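Local atomic coordinates of mandelate racemase/muconate lactonizing enzyme (Jannaschia sp., PDB entry 4J3Z), a protein that is of undetermined substrate but probably catalyses an isomerase-type reaction as a member of the mandelate racemase/muconate lactonizing branch of the enolase superfamily. Residues F10-P15 and W24-V29; E40-G45 and H310-P315; E343-G348 and I367-A372. All blocks are in the same frame, centred on the assembly; numbering follows the deposited sequence.

In the fold
Contact 1 is the hairpin that opens the N-terminal sheet, and contact 2 starts from the strand beside it: W24 and L26 pack on E40 of the neighbouring strand 36-41, so both contacts hold the same three-stranded sheet. Contact 1 combines backbone bonds with apolar side chains. Contact 2 is the buried one, its centre about 7 Å from the centre of the chain, joining that sheet to the barrel loop 310-315 through one carboxylate and a group of aromatic rings. Contact 3, its centre about 20 Å from that of the chain, is a small, partly buried strand pair made mostly of backbone bonds and an asparagine amide, with T347 and T368 at the surface. It meets contact 1 through R28-D371, and contact 2 through V346 on P315.

Contact 1: residues F10-P15 and W24-V29; sequences FAVAPP and WLLVRV
F10 and L26 form an antiparallel hydrogen-bonded pair: F10 N bonds L26 O at 2.7 Å, and L26 N answers to F10 O at 2.9 Å. The ring of F10 lies beyond this pair, where CZ comes within 3.5 Å of R28 NH1. The guanidinium meets the ring at its edge, with the two planes close to perpendicular (89°), so this is not a cation-pi stack. The charge of R28 is instead engaged by D371, in a salt bridge through NH2. A11 faces L25 across a non-hydrogen-bonded pair, on the other side of the sheet from F10 and V12. V12 and W24 make the second hydrogen-bonded pair, with V12 N to W24 O at 2.9 Å and W24 N to V12 O at 2.8 Å. With CG1 anti to the backbone N (chi1 -178°), V12 aims this methyl at W24, ending 4.4 Å from CE3, while CG2 leans to L26 CD1. After the strand ends, P14 lies over the W24 indole, its CG 3.8 Å from the centroid of the W24 six-membered ring, a CH-pi contact over the face. A serine in place of W24 would probably leave P14 without its aromatic partner and open a gap beside V12. The hairpin belongs to the three-stranded antiparallel sheet of the N-terminal domain, with strand 24-31 in the middle and strand 36-41 beyond it. The face bearing F10, V12, W24 and L26 is covered by helix 340-345, strand 368-369 and helix 371-376: F341 and L345 of the first meet both V12 and W24, L369 reaches F10 and L26, and A374 packs on F10.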
ATOM      1  N   PHE D  10     -48.540   5.685  -9.141  1.00 29.82           N
ATOM      2  CA  PHE D  10     -49.413   4.918  -8.244  1.00 30.79           C
ATOM      3  C   PHE D  10     -48.719   4.634  -6.909  1.00 31.78           C
ATOM      4  O   PHE D  10     -47.627   4.052  -6.868  1.00 31.77           O
ATOM      5  CB  PHE D  10     -49.822   3.578  -8.882  1.00 29.66           C
ATOM      6  CG  PHE D  10     -50.684   3.715 -10.109  1.00 29.92           C
ATOM      7  CD1 PHE D  10     -52.066   3.843  -9.998  1.00 29.16           C
ATOM      8  CD2 PHE D  10     -50.120   3.695 -11.380  1.00 30.70           C
ATOM      9  CE1 PHE D  10     -52.867   3.957 -11.121  1.00 28.53           C
ATOM     10  CE2 PHE D  10     -50.918   3.817 -12.512  1.00 30.60           C
ATOM     11  CZ  PHE D  10     -52.293   3.946 -12.380  1.00 29.75           C
ATOM     12  N   ALA D  11     -49.353   5.050  -5.818  1.00 30.97           N
ATOM     13  CA  ALA D  11     -48.888   4.697  -4.485  1.00 29.19           C
ATOM     14  C   ALA D  11     -49.721   3.514  -4.012  1.00 28.96           C
ATOM     15  O   ALA D  11     -50.936   3.634  -3.838  1.00 29.15           O
ATOM     16  CB  ALA D  11     -49.032   5.875  -3.549  1.00 29.49           C
ATOM     17  N   VAL D  12     -49.074   2.369  -3.826  1.00 28.09           N
ATOM     18  CA  VAL D  12     -49.794   1.132  -3.555  1.00 28.50           C
ATOM     19  C   VAL D  12     -49.497   0.572  -2.157  1.00 29.25           C
ATOM     20  O   VAL D  12     -48.347   0.416  -1.782  1.00 30.99           O
ATOM     21  CB  VAL D  12     -49.523   0.068  -4.651  1.00 27.23           C
ATOM     22  CG1 VAL D  12     -50.317  -1.193  -4.374  1.00 27.44           C
ATOM     23  CG2 VAL D  12     -49.898   0.605  -6.032  1.00 26.38           C
ATOM     24  N   ALA D  13     -50.547   0.291  -1.392  1.00 29.45           N
ATOM     25  CA  ALA D  13     -50.418  -0.352  -0.076  1.00 29.41           C
ATOM     26  C   ALA D  13     -50.578  -1.859  -0.202  1.00 29.66           C
ATOM     27  O   ALA D  13     -51.651  -2.337  -0.572  1.00 29.80           O
ATOM     28  CB  ALA D  13     -51.446   0.203   0.905  1.00 28.07           C
ATOM     29  N   PRO D  14     -49.498  -2.616   0.059  1.00 30.39           N
ATOM     30  CA  PRO D  14     -49.660  -4.061   0.174  1.00 30.46           C
ATOM     31  C   PRO D  14     -50.570  -4.390   1.353  1.00 31.42           C
ATOM     32  O   PRO D  14     -50.437  -3.765   2.417  1.00 32.18           O
ATOM     33  CB  PRO D  14     -48.238  -4.545   0.462  1.00 29.82           C
ATOM     34  CG  PRO D  14     -47.365  -3.526  -0.194  1.00 29.87           C
ATOM     35  CD  PRO D  14     -48.075  -2.223   0.052  1.00 30.29           C
ATOM     36  N   PRO D  15     -51.504  -5.342   1.171  1.00 30.40           N
ATOM     37  CA  PRO D  15     -52.305  -5.774   2.314  1.00 32.03           C
ATOM     38  C   PRO D  15     -51.450  -6.507   3.349  1.00 35.43           C
ATOM     39  O   PRO D  15     -50.314  -6.897   3.042  1.00 35.26           O
ATOM     40  CB  PRO D  15     -53.336  -6.728   1.694  1.00 31.01           C
ATOM     41  CG  PRO D  15     -52.746  -7.168   0.397  1.00 30.71           C
ATOM     42  CD  PRO D  15     -51.921  -5.999  -0.081  1.00 30.53           C
ATOM     43  N   TRP D  24     -45.614   0.605  -2.125  1.00 31.85           N
ATOM     44  CA  TRP D  24     -44.790   0.572  -3.332  1.00 29.70           C
ATOM     45  C   TRP D  24     -45.072   1.801  -4.178  1.00 29.15           C
ATOM     46  O   TRP D  24     -46.195   2.302  -4.180  1.00 28.71           O
ATOM     47  CB  TRP D  24     -45.058  -0.682  -4.158  1.00 28.63           C
ATOM     48  CG  TRP D  24     -44.850  -1.977  -3.429  1.00 27.66           C
ATOM     49  CD1 TRP D  24     -43.931  -2.236  -2.447  1.00 28.35           C
ATOM     50  CD2 TRP D  24     -45.563  -3.197  -3.643  1.00 27.10           C
ATOM     51  NE1 TRP D  24     -44.036  -3.545  -2.036  1.00 28.72           N
ATOM     52  CE2 TRP D  24     -45.026  -4.158  -2.759  1.00 27.69           C
ATOM     53  CE3 TRP D  24     -46.614  -3.572  -4.489  1.00 27.72           C
ATOM     54  CZ2 TRP D  24     -45.502  -5.466  -2.696  1.00 27.37           C
ATOM     55  CZ3 TRP D  24     -47.082  -4.884  -4.433  1.00 27.47           C
ATOM     56  CH2 TRP D  24     -46.530  -5.808  -3.531  1.00 26.96           C
ATOM     57  N   LEU D  25     -44.050   2.276  -4.892  1.00 28.22           N
ATOM     58  CA  LEU D  25     -44.173   3.452  -5.741  1.00 27.70           C
ATOM     59  C   LEU D  25     -44.000   3.088  -7.206  1.00 27.75           C
ATOM     60  O   LEU D  25     -42.873   2.914  -7.696  1.00 26.89           O
ATOM     61  CB  LEU D  25     -43.136   4.511  -5.343  1.00 27.76           C
ATOM     62  CG  LEU D  25     -43.475   5.496  -4.233  1.00 27.46           C
ATOM     63  CD1 LEU D  25     -42.223   5.828  -3.422  1.00 29.25           C
ATOM     64  CD2 LEU D  25     -44.095   6.749  -4.825  1.00 25.40           C
ATOM     65  N   LEU D  26     -45.122   2.995  -7.914  1.00 28.65           N
ATOM     66  CA  LEU D  26     -45.102   2.576  -9.317  1.00 28.19           C
ATOM     67  C   LEU D  26     -45.356   3.743 -10.260  1.00 27.98           C
ATOM     68  O   LEU D  26     -46.190   4.600  -9.975  1.00 27.95           O
ATOM     69  CB  LEU D  26     -46.134   1.478  -9.566  1.00 27.49           C
ATOM     70  CG  LEU D  26     -46.240   0.283  -8.619  1.00 27.78           C
ATOM     71  CD1 LEU D  26     -47.164  -0.758  -9.234  1.00 27.82           C
ATOM     72  CD2 LEU D  26     -44.879  -0.329  -8.301  1.00 27.05           C
ATOM     73  N   VAL D  27     -44.622   3.760 -11.374  1.00 27.56           N
ATOM     74  CA  VAL D  27     -44.794   4.756 -12.433  1.00 26.93           C
ATOM     75  C   VAL D  27     -45.231   4.089 -13.749  1.00 25.98           C
ATOM     76  O   VAL D  27     -44.762   3.001 -14.093  1.00 25.72           O
ATOM     77  CB  VAL D  27     -43.514   5.610 -12.655  1.00 27.11           C
ATOM     78  CG1 VAL D  27     -42.993   6.182 -11.338  1.00 25.87           C
ATOM     79  CG2 VAL D  27     -42.418   4.826 -13.373  1.00 26.73           C
ATOM     80  N   ARG D  28     -46.143   4.733 -14.466  1.00 25.35           N
ATOM     81  CA  ARG D  28     -46.538   4.275 -15.799  1.00 25.66           C
ATOM     82  C   ARG D  28     -46.419   5.421 -16.801  1.00 26.41           C
ATOM     83  O   ARG D  28     -47.234   6.342 -16.795  1.00 26.48           O
ATOM     84  CB  ARG D  28     -47.966   3.724 -15.784  1.00 25.62           C
ATOM     85  CG  ARG D  28     -48.435   3.157 -17.114  1.00 24.88           C
ATOM     86  CD  ARG D  28     -49.937   3.326 -17.234  1.00 25.30           C
ATOM     87  NE  ARG D  28     -50.639   2.086 -16.945  1.00 26.09           N
ATOM     88  CZ  ARG D  28     -51.788   1.991 -16.285  1.00 26.10           C
ATOM     89  NH1 ARG D  28     -52.387   3.078 -15.803  1.00 25.77           N
ATOM     90  NH2 ARG D  28     -52.331   0.789 -16.095  1.00 25.52           N
ATOM     91  N   VAL D  29     -45.380   5.363 -17.637  1.00 27.57           N
ATOM     92  CA  VAL D  29     -45.111   6.382 -18.655  1.00 27.92           C
ATOM     93  C   VAL D  29     -45.777   6.014 -19.985  1.00 29.22           C
ATOM     94  O   VAL D  29     -45.620   4.886 -20.454  1.00 29.33           O
ATOM     95  CB  VAL D  29     -43.589   6.561 -18.884  1.00 27.40           C
ATOM     96  CG1 VAL D  29     -43.312   7.557 -20.008  1.00 27.37           C
ATOM     97  CG2 VAL D  29     -42.896   7.007 -17.605  1.00 27.21           C
TER

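Contact 2: residues E40-G45 and H310-P315; sequences EVYAAG and HLYAGP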
ATOM      1  N   GLU D  40     -40.663   1.093 -11.345  1.00 24.60           N
ATOM      2  CA  GLU D  40     -40.819   1.160  -9.902  1.00 23.97           C
ATOM      3  C   GLU D  40     -39.665   1.905  -9.221  1.00 23.80           C
ATOM      4  O   GLU D  40     -38.486   1.643  -9.493  1.00 23.71           O
ATOM      5  CB  GLU D  40     -41.011  -0.245  -9.315  1.00 23.23           C
ATOM      6  CG  GLU D  40     -41.114  -0.282  -7.805  1.00 23.14           C
ATOM      7  CD  GLU D  40     -41.897  -1.469  -7.264  1.00 23.71           C
ATOM      8  OE1 GLU D  40     -42.202  -2.422  -8.017  1.00 23.55           O
ATOM      9  OE2 GLU D  40     -42.208  -1.436  -6.057  1.00 24.14           O
ATOM     10  N   VAL D  41     -40.036   2.826  -8.333  1.00 23.02           N
ATOM     11  CA  VAL D  41     -39.110   3.658  -7.586  1.00 22.83           C
ATOM     12  C   VAL D  41     -38.864   3.048  -6.207  1.00 24.18           C
ATOM     13  O   VAL D  41     -39.804   2.618  -5.512  1.00 24.80           O
ATOM     14  CB  VAL D  41     -39.669   5.092  -7.420  1.00 22.61           C
ATOM     15  CG1 VAL D  41     -38.734   5.972  -6.600  1.00 22.40           C
ATOM     16  CG2 VAL D  41     -39.969   5.724  -8.776  1.00 22.16           C
ATOM     17  N   TYR D  42     -37.593   3.007  -5.818  1.00 24.53           N
ATOM     18  CA  TYR D  42     -37.214   2.569  -4.492  1.00 25.39           C
ATOM     19  C   TYR D  42     -36.542   3.716  -3.748  1.00 26.12           C
ATOM     20  O   TYR D  42     -35.349   3.986  -3.923  1.00 26.12           O
ATOM     21  CB  TYR D  42     -36.328   1.324  -4.570  1.00 26.43           C
ATOM     22  CG  TYR D  42     -36.255   0.533  -3.282  1.00 27.12           C
ATOM     23  CD1 TYR D  42     -37.398  -0.019  -2.710  1.00 28.07           C
ATOM     24  CD2 TYR D  42     -35.043   0.347  -2.639  1.00 27.46           C
ATOM     25  CE1 TYR D  42     -37.321  -0.739  -1.526  1.00 30.24           C
ATOM     26  CE2 TYR D  42     -34.955  -0.365  -1.458  1.00 28.12           C
ATOM     27  CZ  TYR D  42     -36.091  -0.908  -0.909  1.00 29.59           C
ATOM     28  OH  TYR D  42     -35.993  -1.614   0.264  1.00 31.21           O
ATOM     29  N   ALA D  43     -37.335   4.406  -2.932  1.00 26.94           N
ATOM     30  CA  ALA D  43     -36.887   5.602  -2.224  1.00 27.74           C
ATOM     31  C   ALA D  43     -37.725   5.808  -0.971  1.00 28.72           C
ATOM     32  O   ALA D  43     -38.959   5.830  -1.046  1.00 29.65           O
ATOM     33  CB  ALA D  43     -37.006   6.817  -3.132  1.00 28.01           C
ATOM     34  N   ALA D  44     -37.064   5.980   0.172  1.00 27.20           N
ATOM     35  CA  ALA D  44     -37.791   6.124   1.433  1.00 28.52           C
ATOM     36  C   ALA D  44     -37.255   7.233   2.345  1.00 28.27           C
ATOM     37  O   ALA D  44     -37.662   7.340   3.507  1.00 28.92           O
ATOM     38  CB  ALA D  44     -37.854   4.783   2.172  1.00 28.83           C
ATOM     39  N   GLY D  45     -36.355   8.054   1.812  1.00 27.36           N
ATOM     40  CA  GLY D  45     -35.828   9.213   2.532  1.00 27.11           C
ATOM     41  C   GLY D  45     -36.954  10.129   2.962  1.00 27.25           C
ATOM     42  O   GLY D  45     -37.091  10.442   4.155  1.00 26.57           O
ATOM     43  N   HIS D 310     -31.534  -7.143  -5.350  1.00 24.02           N
ATOM     44  CA  HIS D 310     -32.357  -6.974  -4.159  1.00 23.60           C
ATOM     45  C   HIS D 310     -33.843  -6.857  -4.491  1.00 24.34           C
ATOM     46  O   HIS D 310     -34.205  -6.384  -5.568  1.00 24.69           O
ATOM     47  CB  HIS D 310     -31.884  -5.709  -3.443  1.00 24.23           C
ATOM     48  CG  HIS D 310     -32.724  -5.311  -2.272  1.00 24.60           C
ATOM     49  ND1 HIS D 310     -33.775  -4.426  -2.378  1.00 24.29           N
ATOM     50  CD2 HIS D 310     -32.654  -5.662  -0.967  1.00 24.58           C
ATOM     51  CE1 HIS D 310     -34.322  -4.255  -1.188  1.00 24.44           C
ATOM     52  NE2 HIS D 310     -33.656  -4.987  -0.314  1.00 24.86           N
ATOM     53  N   LEU D 311     -34.704  -7.300  -3.569  1.00 24.92           N
ATOM     54  CA  LEU D 311     -36.150  -7.054  -3.673  1.00 24.58           C
ATOM     55  C   LEU D 311     -36.858  -6.975  -2.322  1.00 25.28           C
ATOM     56  O   LEU D 311     -37.098  -8.000  -1.662  1.00 26.29           O
ATOM     57  CB  LEU D 311     -36.854  -8.072  -4.581  1.00 24.06           C
ATOM     58  CG  LEU D 311     -38.375  -7.820  -4.714  1.00 24.28           C
ATOM     59  CD1 LEU D 311     -38.689  -6.570  -5.541  1.00 23.73           C
ATOM     60  CD2 LEU D 311     -39.108  -9.037  -5.258  1.00 23.73           C
ATOM     61  N   TYR D 312     -37.170  -5.749  -1.916  1.00 24.85           N
ATOM     62  CA  TYR D 312     -38.142  -5.504  -0.865  1.00 26.12           C
ATOM     63  C   TYR D 312     -39.129  -4.454  -1.363  1.00 27.47           C
ATOM     64  O   TYR D 312     -39.268  -3.376  -0.784  1.00 28.97           O
ATOM     65  CB  TYR D 312     -37.488  -5.078   0.443  1.00 27.81           C
ATOM     66  CG  TYR D 312     -38.456  -5.109   1.609  1.00 30.82           C
ATOM     67  CD1 TYR D 312     -39.017  -6.312   2.041  1.00 31.63           C
ATOM     68  CD2 TYR D 312     -38.812  -3.936   2.280  1.00 32.89           C
ATOM     69  CE1 TYR D 312     -39.908  -6.348   3.099  1.00 32.90           C
ATOM     70  CE2 TYR D 312     -39.702  -3.962   3.343  1.00 33.63           C
ATOM     71  CZ  TYR D 312     -40.246  -5.171   3.746  1.00 34.10           C
ATOM     72  OH  TYR D 312     -41.129  -5.206   4.800  1.00 35.37           O
ATOM     73  N   ALA D 313     -39.806  -4.800  -2.453  1.00 26.83           N
ATOM     74  CA  ALA D 313     -40.691  -3.890  -3.160  1.00 27.96           C
ATOM     75  C   ALA D 313     -41.664  -4.705  -4.013  1.00 26.64           C
ATOM     76  O   ALA D 313     -41.900  -5.887  -3.735  1.00 26.66           O
ATOM     77  CB  ALA D 313     -39.874  -2.924  -4.019  1.00 28.76           C
ATOM     78  N   GLY D 314     -42.216  -4.087  -5.051  1.00 26.02           N
ATOM     79  CA  GLY D 314     -43.277  -4.715  -5.841  1.00 26.73           C
ATOM     80  C   GLY D 314     -42.885  -5.571  -7.034  1.00 27.18           C
ATOM     81  O   GLY D 314     -41.707  -5.854  -7.253  1.00 27.23           O
ATOM     82  N   PRO D 315     -43.887  -5.981  -7.830  1.00 27.53           N
ATOM     83  CA  PRO D 315     -43.666  -6.904  -8.934  1.00 27.37           C
ATOM     84  C   PRO D 315     -43.048  -6.253 -10.187  1.00 28.17           C
ATOM     85  O   PRO D 315     -42.635  -6.967 -11.112  1.00 28.07           O
ATOM     86  CB  PRO D 315     -45.070  -7.422  -9.227  1.00 26.95           C
ATOM     87  CG  PRO D 315     -45.977  -6.312  -8.838  1.00 26.07           C
ATOM     88  CD  PRO D 315     -45.304  -5.575  -7.717  1.00 26.87           C
TER
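E40 on strand 36-41 and G314 in the loop ahead of helix 315-327 approach with their CA atoms 7.6 Å apart, and Y42 and A313 keep a similar spacing, so side chains must bridge the two backbones. G314 occupies the N-cap position of that helix. The side chain of E40 supplies the bridge: CG is anti to the backbone N (chi1 177°) and the chain stays extended beyond it, carrying the carboxylate to the loop. G314 N donates to E40 OE2 at 2.8 Å, meeting it on the syn side but 31° out of the carboxylate plane. The same oxygen lies 3.4 Å from A313 CB, while OE1 passes 3.3 Å from G314 CA and accepts a bond from E317 N in the first turn of the helix. The carboxylate thus lies close against the G314 backbone.

Y42 spans the other end. Its ring rests against A313, CD1 to CB 4.0 Å, and CE1 comes 3.4 Å from Y312 O. Farther out, the hydroxyl sits at the edge of the H310 imidazole, OH to CE1 3.4 Å; the two rings are oblique, their planes at 50°. Y312 adds its CB near the same hydroxyl, and H385 meets the rings of both tyrosines.

The contact joins the N-terminal domain to a loop following a strand of the C-terminal barrel, the region where active sites of the enolase superfamily are built. One buried carboxylate receives backbone N-H groups from both G314 and E317 at the start of helix 315-327, and the positive end of the helix dipole would probably favour its ionised form.

Contact 3: residues E343-G348 and I367-A372; sequences EALVTG and ITLNDA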
ATOM      1  N   GLU D 343     -48.938 -11.141  -7.389  1.00 25.43           N
ATOM      2  CA  GLU D 343     -49.502 -11.790  -8.584  1.00 25.96           C
ATOM      3  C   GLU D 343     -50.872 -11.219  -8.999  1.00 26.53           C
ATOM      4  O   GLU D 343     -51.349 -11.470 -10.107  1.00 26.10           O
ATOM      5  CB  GLU D 343     -49.590 -13.312  -8.369  1.00 26.19           C
ATOM      6  CG  GLU D 343     -49.888 -14.145  -9.611  1.00 26.05           C
ATOM      7  CD  GLU D 343     -48.757 -14.157 -10.635  1.00 26.51           C
ATOM      8  OE1 GLU D 343     -47.565 -14.049 -10.255  1.00 26.33           O
ATOM      9  OE2 GLU D 343     -49.068 -14.302 -11.832  1.00 26.34           O
ATOM     10  N   ALA D 344     -51.494 -10.452  -8.108  1.00 27.06           N
ATOM     11  CA  ALA D 344     -52.757  -9.773  -8.411  1.00 27.35           C
ATOM     12  C   ALA D 344     -52.535  -8.385  -9.011  1.00 28.32           C
ATOM     13  O   ALA D 344     -53.250  -7.990  -9.942  1.00 28.81           O
ATOM     14  CB  ALA D 344     -53.620  -9.666  -7.155  1.00 27.15           C
ATOM     15  N   LEU D 345     -51.561  -7.645  -8.473  1.00 28.28           N
ATOM     16  CA  LEU D 345     -51.341  -6.245  -8.879  1.00 29.11           C
ATOM     17  C   LEU D 345     -51.016  -6.107 -10.369  1.00 29.03           C
ATOM     18  O   LEU D 345     -51.468  -5.165 -11.019  1.00 30.74           O
ATOM     19  CB  LEU D 345     -50.277  -5.551  -8.005  1.00 29.40           C
ATOM     20  CG  LEU D 345     -50.026  -4.042  -8.231  1.00 30.17           C
ATOM     21  CD1 LEU D 345     -51.315  -3.220  -8.295  1.00 30.64           C
ATOM     22  CD2 LEU D 345     -49.093  -3.466  -7.181  1.00 28.56           C
ATOM     23  N   VAL D 346     -50.247  -7.053 -10.900  1.00 27.52           N
ATOM     24  CA  VAL D 346     -49.945  -7.094 -12.332  1.00 27.21           C
ATOM     25  C   VAL D 346     -50.436  -8.409 -12.949  1.00 26.46           C
ATOM     26  O   VAL D 346     -50.730  -9.366 -12.224  1.00 26.32           O
ATOM     27  CB  VAL D 346     -48.428  -6.921 -12.601  1.00 27.34           C
ATOM     28  CG1 VAL D 346     -47.978  -5.485 -12.336  1.00 27.66           C
ATOM     29  CG2 VAL D 346     -47.614  -7.904 -11.771  1.00 26.73           C
ATOM     30  N   THR D 347     -50.558  -8.450 -14.276  1.00 25.75           N
ATOM     31  CA  THR D 347     -50.616  -9.732 -14.982  1.00 26.51           C
ATOM     32  C   THR D 347     -49.330  -9.888 -15.811  1.00 27.92           C
ATOM     33  O   THR D 347     -48.960  -8.990 -16.569  1.00 27.57           O
ATOM     34  CB  THR D 347     -51.881  -9.916 -15.855  1.00 27.34           C
ATOM     35  OG1 THR D 347     -51.792  -9.112 -17.040  1.00 27.33           O
ATOM     36  CG2 THR D 347     -53.165  -9.567 -15.068  1.00 27.74           C
ATOM     37  N   GLY D 348     -48.638 -11.010 -15.631  1.00 28.98           N
ATOM     38  CA  GLY D 348     -47.384 -11.264 -16.350  1.00 29.47           C
ATOM     39  C   GLY D 348     -46.169 -11.456 -15.459  1.00 29.11           C
ATOM     40  O   GLY D 348     -45.102 -11.844 -15.929  1.00 29.21           O
ATOM     41  N   ILE D 367     -45.121  -7.314 -18.143  1.00 27.55           N
ATOM     42  CA  ILE D 367     -46.059  -7.022 -17.057  1.00 27.91           C
ATOM     43  C   ILE D 367     -46.962  -5.837 -17.391  1.00 28.55           C
ATOM     44  O   ILE D 367     -46.493  -4.769 -17.791  1.00 28.18           O
ATOM     45  CB  ILE D 367     -45.346  -6.795 -15.698  1.00 27.18           C
ATOM     46  CG1 ILE D 367     -44.215  -5.759 -15.830  1.00 27.15           C
ATOM     47  CG2 ILE D 367     -44.800  -8.113 -15.162  1.00 25.94           C
ATOM     48  CD1 ILE D 367     -43.615  -5.305 -14.517  1.00 25.17           C
ATOM     49  N   THR D 368     -48.266  -6.052 -17.258  1.00 28.91           N
ATOM     50  CA  THR D 368     -49.236  -4.972 -17.360  1.00 28.60           C
ATOM     51  C   THR D 368     -49.739  -4.706 -15.946  1.00 27.65           C
ATOM     52  O   THR D 368     -49.821  -5.626 -15.135  1.00 27.21           O
ATOM     53  CB  THR D 368     -50.398  -5.357 -18.303  1.00 30.15           C
ATOM     54  OG1 THR D 368     -49.868  -5.772 -19.568  1.00 31.29           O
ATOM     55  CG2 THR D 368     -51.351  -4.191 -18.541  1.00 30.01           C
ATOM     56  N   LEU D 369     -50.033  -3.446 -15.638  1.00 26.75           N
ATOM     57  CA  LEU D 369     -50.704  -3.112 -14.393  1.00 25.56           C
ATOM     58  C   LEU D 369     -52.203  -3.346 -14.551  1.00 27.52           C
ATOM     59  O   LEU D 369     -52.726  -3.283 -15.661  1.00 26.78           O
ATOM     60  CB  LEU D 369     -50.415  -1.665 -14.000  1.00 24.03           C
ATOM     61  CG  LEU D 369     -50.828  -1.214 -12.600  1.00 23.46           C
ATOM     62  CD1 LEU D 369     -49.929  -1.804 -11.525  1.00 23.02           C
ATOM     63  CD2 LEU D 369     -50.837   0.298 -12.521  1.00 23.18           C
ATOM     64  N   ASN D 370     -52.877  -3.647 -13.438  1.00 30.14           N
ATOM     65  CA  ASN D 370     -54.337  -3.765 -13.396  1.00 29.75           C
ATOM     66  C   ASN D 370     -54.859  -2.610 -12.566  1.00 29.73           C
ATOM     67  O   ASN D 370     -54.713  -2.599 -11.335  1.00 30.04           O
ATOM     68  CB  ASN D 370     -54.772  -5.083 -12.741  1.00 30.13           C
ATOM     69  CG  ASN D 370     -54.062  -6.294 -13.316  1.00 30.61           C
ATOM     70  OD1 ASN D 370     -53.952  -6.450 -14.529  1.00 31.11           O
ATOM     71  ND2 ASN D 370     -53.598  -7.171 -12.438  1.00 30.58           N
ATOM     72  N   ASP D 371     -55.470  -1.642 -13.239  1.00 29.41           N
ATOM     73  CA  ASP D 371     -55.872  -0.386 -12.601  1.00 29.23           C
ATOM     74  C   ASP D 371     -56.755  -0.548 -11.354  1.00 30.54           C
ATOM     75  O   ASP D 371     -56.523   0.111 -10.326  1.00 32.04           O
ATOM     76  CB  ASP D 371     -56.515   0.546 -13.630  1.00 28.67           C
ATOM     77  CG  ASP D 371     -55.481   1.274 -14.499  1.00 28.13           C
ATOM     78  OD1 ASP D 371     -54.280   1.285 -14.149  1.00 27.91           O
ATOM     79  OD2 ASP D 371     -55.879   1.850 -15.531  1.00 27.34           O
ATOM     80  N   ALA D 372     -57.747  -1.434 -11.439  1.00 29.76           N
ATOM     81  CA  ALA D 372     -58.699  -1.640 -10.350  1.00 29.77           C
ATOM     82  C   ALA D 372     -58.017  -2.094  -9.054  1.00 31.19           C
ATOM     83  O   ALA D 372     -58.313  -1.575  -7.981  1.00 33.17           O
ATOM     84  CB  ALA D 372     -59.786  -2.617 -10.774  1.00 29.86           C
TER
HETATM   85  O   HOH W   1     -49.925  -8.309 -19.600  1.00 23.14           O
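V346-T347 and T368-L369 run antiparallel as a two-stranded pair, with T347 N to T368 O at 3.0 Å and T368 N to T347 O at 3.1 Å closing its hydrogen-bonded step. Next to this pair, N370 extends the join to helix 340-345: its backbone N reaches L345 O at 3.2 Å, and its ND2 bonds A344 O at 2.6 Å. The acceptor lies in the plane of the amide, although the bond is bent, with an angle of 133° at the hydrogen. N370 OD1 lies 3.3 Å from T347 CG2. This short pair, which ties helix 340-345 to helix 371-376, belongs to the C-terminal part of the chain and packs against the N-terminal sheet. L345, its CG anti to the backbone N (chi1 -175°), sends CD1 to L369 CD1 at 3.8 Å, and both leucines rest on L26 of strand 24-31. V346 CG1 also approaches L369 CD1, and I367 CG2 packs against G348 C at 3.6 Å. On the exposed side, T347 and T368 lie side by side pointing the same way, and a water joins T347 O to T368 OG1.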